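Interphotoreceptor retinoid-binding protein (Xenopus laevis, PDB 1J7X) probably binds retinoids and carries them through the matrix between the photoreceptors and the pigment epithelium of the retina. Local coordinates at residues 204-209 / 292-297; 101-106 / 138-143. One frame throughout, in Å; residues are numbered along the deposited sequence.

Interaction 1 (204-209 / 292-297); sequences GVYVLT and KEIIAF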
loop_
_atom_site.group_PDB
_atom_site.type_symbol
_atom_site.label_atom_id
_atom_site.label_comp_id
_atom_site.label_asym_id
_atom_site.label_seq_id
_atom_site.Cartn_x
_atom_site.Cartn_y
_atom_site.Cartn_z
ATOM N N GLY A 204 19.510 -1.431 11.626
ATOM C CA GLY A 204 18.217 -2.043 11.848
ATOM C C GLY A 204 17.063 -1.066 11.674
ATOM O O GLY A 204 17.100 0.058 12.113
ATOM N N VAL A 205 16.025 -1.523 11.004
ATOM C CA VAL A 205 14.859 -0.756 10.753
ATOM C C VAL A 205 13.594 -1.570 11.132
ATOM O O VAL A 205 13.454 -2.750 10.735
ATOM C CB VAL A 205 14.745 -0.286 9.308
ATOM C CG1 VAL A 205 13.471 0.581 9.157
ATOM C CG2 VAL A 205 15.976 0.521 8.867
ATOM N N TYR A 206 12.776 -0.972 11.931
ATOM C CA TYR A 206 11.535 -1.535 12.446
ATOM C C TYR A 206 10.332 -0.656 12.139
ATOM O O TYR A 206 10.322 0.503 12.507
ATOM C CB TYR A 206 11.682 -1.764 13.913
ATOM C CG TYR A 206 12.873 -2.634 14.217
ATOM C CD1 TYR A 206 14.144 -2.087 14.328
ATOM C CD2 TYR A 206 12.753 -4.037 14.300
ATOM C CE1 TYR A 206 15.288 -2.871 14.538
ATOM C CE2 TYR A 206 13.817 -4.800 14.564
ATOM C CZ TYR A 206 15.122 -4.234 14.642
ATOM O OH TYR A 206 16.195 -5.093 14.823
ATOM N N VAL A 207 9.343 -1.173 11.355
ATOM C CA VAL A 207 8.174 -0.416 10.944
ATOM C C VAL A 207 6.971 -0.833 11.705
ATOM O O VAL A 207 6.668 -2.022 11.764
ATOM C CB VAL A 207 7.909 -0.607 9.460
ATOM C CG1 VAL A 207 6.774 0.217 9.043
ATOM C CG2 VAL A 207 9.157 -0.222 8.676
ATOM N N LEU A 208 6.338 0.087 12.390
ATOM C CA LEU A 208 5.174 -0.152 13.212
ATOM C C LEU A 208 3.932 0.051 12.386
ATOM O O LEU A 208 3.739 1.106 11.750
ATOM C CB LEU A 208 5.140 0.768 14.443
ATOM C CG LEU A 208 6.408 0.847 15.295
ATOM C CD1 LEU A 208 6.062 1.623 16.562
ATOM C CD2 LEU A 208 7.016 -0.439 15.602
ATOM N N THR A 209 2.984 -0.913 12.453
ATOM C CA THR A 209 1.752 -0.796 11.731
ATOM C C THR A 209 0.517 -1.020 12.575
ATOM O O THR A 209 0.603 -1.684 13.608
ATOM C CB THR A 209 1.684 -1.871 10.572
ATOM O OG1 THR A 209 1.779 -3.173 11.216
ATOM C CG2 THR A 209 2.834 -1.642 9.572
ATOM N N LYS A 292 11.392 -2.482 20.597
ATOM C CA LYS A 292 12.443 -2.273 21.605
ATOM C C LYS A 292 12.937 -3.620 22.138
ATOM O O LYS A 292 14.130 -3.761 22.248
ATOM C CB LYS A 292 11.940 -1.399 22.703
ATOM C CG LYS A 292 11.763 0.129 22.295
ATOM C CD LYS A 292 10.958 0.922 23.378
ATOM C CE LYS A 292 10.900 2.350 23.088
ATOM N NZ LYS A 292 10.020 3.104 24.005
ATOM N N GLU A 293 12.033 -4.556 22.391
ATOM C CA GLU A 293 12.416 -5.902 22.769
ATOM C C GLU A 293 13.276 -6.532 21.737
ATOM O O GLU A 293 14.392 -7.094 22.037
ATOM C CB GLU A 293 11.191 -6.807 22.939
ATOM C CG GLU A 293 10.052 -6.260 23.702
ATOM C CD GLU A 293 8.896 -7.274 23.854
ATOM O OE1 GLU A 293 7.710 -6.739 24.040
ATOM O OE2 GLU A 293 9.188 -8.569 23.767
ATOM N N ILE A 294 12.811 -6.528 20.475
ATOM C CA ILE A 294 13.575 -7.102 19.413
ATOM C C ILE A 294 14.969 -6.565 19.308
ATOM O O ILE A 294 15.959 -7.306 19.118
ATOM C CB ILE A 294 12.858 -7.011 18.029
ATOM C CG1 ILE A 294 11.514 -7.599 18.089
ATOM C CG2 ILE A 294 13.707 -7.595 17.008
ATOM C CD1 ILE A 294 11.477 -8.983 18.491
ATOM N N ILE A 295 15.068 -5.228 19.382
ATOM C CA ILE A 295 16.295 -4.556 19.359
ATOM C C ILE A 295 17.236 -5.025 20.513
ATOM O O ILE A 295 18.416 -5.288 20.256
ATOM C CB ILE A 295 16.075 -3.072 19.420
ATOM C CG1 ILE A 295 15.314 -2.641 18.154
ATOM C CG2 ILE A 295 17.495 -2.378 19.438
ATOM C CD1 ILE A 295 14.734 -1.198 18.116
ATOM N N ALA A 296 16.697 -5.063 21.707
ATOM C CA ALA A 296 17.460 -5.399 22.946
ATOM C C ALA A 296 18.028 -6.813 22.951
ATOM O O ALA A 296 19.217 -6.998 23.347
ATOM C CB ALA A 296 16.651 -5.242 24.121
ATOM N N PHE A 297 17.259 -7.735 22.407
ATOM C CA PHE A 297 17.686 -9.146 22.314
ATOM C C PHE A 297 18.324 -9.576 20.969
ATOM O O PHE A 297 18.525 -10.765 20.710
ATOM C CB PHE A 297 16.558 -10.038 22.751
ATOM C CG PHE A 297 16.191 -9.856 24.235
ATOM C CD1 PHE A 297 15.399 -8.836 24.644
ATOM C CD2 PHE A 297 16.755 -10.664 25.234
ATOM C CE1 PHE A 297 15.122 -8.643 25.989
ATOM C CE2 PHE A 297 16.435 -10.496 26.529
ATOM C CZ PHE A 297 15.624 -9.482 26.933
#
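Tyr206 turns its ring off strand 204-209 with CG anti to its own carbonyl carbon (chi1 -56°), and Ile295 answers from helix 287-296 with an extended chain, CD1 anti to CA about the CB-CG1 bond (chi2 169°), which lays CG1 and CD1 along one half of the ring. CG1 of Ile295 stands over a face of the Tyr206 ring, 4.0 Å from its centroid and 27° off the normal, a CH-pi contact; its nearest ring atom is Tyr206 CE1, at 3.6 Å. One carbon further out, Ile295 CD1 reaches Tyr206 CD1 at 3.9 Å. Ile294 serves the other half of the ring through its CG2 branch, which lies 3.7 Å from Tyr206 CE2 and comes in obliquely, while its CG1 arm leads away from the strand. In the ClpP/crotonase-like region of this S41-family protein, strand 204-209 is an inner strand of a mixed sheet, paired in parallel with 142-146 and 231-234, and the last turns of helix 287-296 pack on one side of it. No hydrogen bond links the two segments; the contacts are aliphatic carbons against the ring. Ile295 also touches Ile144 of the adjacent strand, and Leu208 extends the same seam by packing on Ala287, Leu288 and Ala291, one to two turns earlier in the helix.

Interaction 2 (101-106 / 138-143); sequences VSILPG and TITENL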
loop_
_atom_site.group_PDB
_atom_site.type_symbol
_atom_site.label_atom_id
_atom_site.label_comp_id
_atom_site.label_asym_id
_atom_site.label_seq_id
_atom_site.Cartn_x
_atom_site.Cartn_y
_atom_site.Cartn_z
ATOM N N VAL A 101 10.551 13.338 15.093
ATOM C CA VAL A 101 11.745 12.591 15.222
ATOM C C VAL A 101 12.280 12.681 16.664
ATOM O O VAL A 101 12.413 13.853 17.150
ATOM C CB VAL A 101 12.810 13.122 14.292
ATOM C CG1 VAL A 101 14.062 12.307 14.343
ATOM C CG2 VAL A 101 12.243 13.179 12.881
ATOM N N SER A 102 12.577 11.516 17.261
ATOM C CA SER A 102 13.120 11.422 18.662
ATOM C C SER A 102 14.295 10.513 18.644
ATOM O O SER A 102 14.400 9.563 17.818
ATOM C CB SER A 102 12.072 10.825 19.673
ATOM O OG SER A 102 10.814 11.471 19.599
ATOM N N ILE A 103 15.207 10.710 19.594
ATOM C CA ILE A 103 16.263 9.786 19.741
ATOM C C ILE A 103 15.922 9.116 21.076
ATOM O O ILE A 103 16.034 9.751 22.151
ATOM C CB ILE A 103 17.622 10.440 19.810
ATOM C CG1 ILE A 103 17.937 11.287 18.566
ATOM C CG2 ILE A 103 18.681 9.370 20.073
ATOM C CD1 ILE A 103 17.919 10.427 17.319
ATOM N N LEU A 104 15.462 7.867 21.023
ATOM C CA LEU A 104 15.072 7.144 22.226
ATOM C C LEU A 104 16.313 6.648 22.952
ATOM O O LEU A 104 17.323 6.409 22.321
ATOM C CB LEU A 104 14.201 5.924 21.857
ATOM C CG LEU A 104 12.941 6.344 21.071
ATOM C CD1 LEU A 104 12.152 5.071 20.628
ATOM C CD2 LEU A 104 12.035 7.393 21.750
ATOM N N PRO A 105 16.210 6.392 24.250
ATOM C CA PRO A 105 17.314 5.839 25.036
ATOM C C PRO A 105 17.884 4.592 24.385
ATOM O O PRO A 105 17.213 3.772 23.715
ATOM C CB PRO A 105 16.650 5.570 26.402
ATOM C CG PRO A 105 15.617 6.532 26.513
ATOM C CD PRO A 105 15.018 6.668 25.053
ATOM N N GLY A 106 19.185 4.468 24.483
ATOM C CA GLY A 106 19.791 3.357 23.828
ATOM C C GLY A 106 20.142 3.692 22.424
ATOM O O GLY A 106 20.553 2.799 21.688
ATOM N N THR A 138 21.082 10.162 11.881
ATOM C CA THR A 138 22.369 9.636 11.516
ATOM C C THR A 138 23.198 9.003 12.644
ATOM O O THR A 138 23.896 7.988 12.429
ATOM C CB THR A 138 23.272 10.676 10.880
ATOM O OG1 THR A 138 22.688 11.080 9.693
ATOM C CG2 THR A 138 24.523 9.916 10.320
ATOM N N ILE A 139 23.053 9.546 13.815
ATOM C CA ILE A 139 23.789 9.076 14.984
ATOM C C ILE A 139 23.260 7.677 15.460
ATOM O O ILE A 139 24.000 6.917 16.053
ATOM C CB ILE A 139 23.648 10.074 16.111
ATOM C CG1 ILE A 139 24.479 9.648 17.336
ATOM C CG2 ILE A 139 22.215 10.335 16.549
ATOM C CD1 ILE A 139 25.958 9.714 17.155
ATOM N N THR A 140 22.001 7.353 15.203
ATOM C CA THR A 140 21.424 6.080 15.708
ATOM C C THR A 140 21.897 4.792 15.045
ATOM O O THR A 140 22.376 4.773 13.899
ATOM C CB THR A 140 19.911 6.163 15.646
ATOM O OG1 THR A 140 19.452 6.179 14.281
ATOM C CG2 THR A 140 19.399 7.441 16.310
ATOM N N GLU A 141 21.731 3.642 15.731
ATOM C CA GLU A 141 22.192 2.415 15.192
ATOM C C GLU A 141 20.956 1.592 14.719
ATOM O O GLU A 141 21.090 0.665 13.968
ATOM C CB GLU A 141 22.951 1.636 16.253
ATOM C CG GLU A 141 24.364 2.187 16.488
ATOM C CD GLU A 141 25.139 2.304 15.198
ATOM O OE1 GLU A 141 24.949 1.468 14.295
ATOM O OE2 GLU A 141 25.950 3.247 15.025
ATOM N N ASN A 142 19.804 1.981 15.179
ATOM C CA ASN A 142 18.553 1.316 14.763
ATOM C C ASN A 142 17.463 2.395 14.628
ATOM O O ASN A 142 17.567 3.498 15.224
ATOM C CB ASN A 142 18.113 0.336 15.830
ATOM C CG ASN A 142 18.963 -0.886 15.853
ATOM O OD1 ASN A 142 18.923 -1.707 14.933
ATOM N ND2 ASN A 142 19.764 -1.004 16.912
ATOM N N LEU A 143 16.486 2.147 13.773
ATOM C CA LEU A 143 15.426 3.132 13.523
ATOM C C LEU A 143 14.069 2.477 13.554
ATOM O O LEU A 143 13.849 1.430 12.989
ATOM C CB LEU A 143 15.623 3.764 12.149
ATOM C CG LEU A 143 14.516 4.725 11.704
ATOM C CD1 LEU A 143 14.567 5.978 12.594
ATOM C CD2 LEU A 143 14.615 5.213 10.275
#
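Apolar contact alone joins Ile103, on strand 100-104, to Ile139 and Thr140 in the loop leading into strand 142-146. The methyl CD1 of Ile103 meets Thr140 CG2 at 3.5 Å, tighter than two methyls usually pack, and grazes Ile139 CG2 at 4.4 Å. The two main side chains approach at a slant, with the end of Ile103 doing the touching; the backbones stay apart, the CA atoms of Ile103 and Thr140 lying 7.5 Å from each other. Polar bonding belongs to the other branch of Thr140. Its first torsion (chi1 68°) sets OG1 between the backbone N and the carbonyl carbon, where it hydrogen-bonds with Ile137 O and Tyr199 OH, and leaves CG2 to face Ile103. Backbone carbonyls of the loop are held as well, Thr140 O by Lys203 NZ and Ile139 O by Asn107 ND2. The contact lies at one edge of a mixed sheet: strand 100-104 is an outermost strand, antiparallel to 108-112, which in turn runs parallel to 142-146, and helix 119-137 makes the crossover between these last two, its C-terminal end feeding the loop that carries Ile139 and Thr140.

Both contacts rest on the same mixed sheet, and strands 142-146 and 204-209 couple them directly: Gly204 O to Leu143 N at 2.7 Å and Tyr206 N to Leu143 O at 2.8 Å are probable backbone hydrogen bonds. Neither contact is fully core; each has one buried residue, Tyr206 or Thr140. Interaction 1 attaches a C-terminal helix to an inner strand, its ring taking aliphatic carbons. Interaction 2 lies at the sheet's margin with more exposed partners, and the surface buried between its segments is smaller, 89 against 138 Å². Neither has a hydrogen bond across its segments, but the loop of interaction 2 is pinned by polar bonds to residues around it. Packing of Ile295 on Asn142 gives a second bridge between the two.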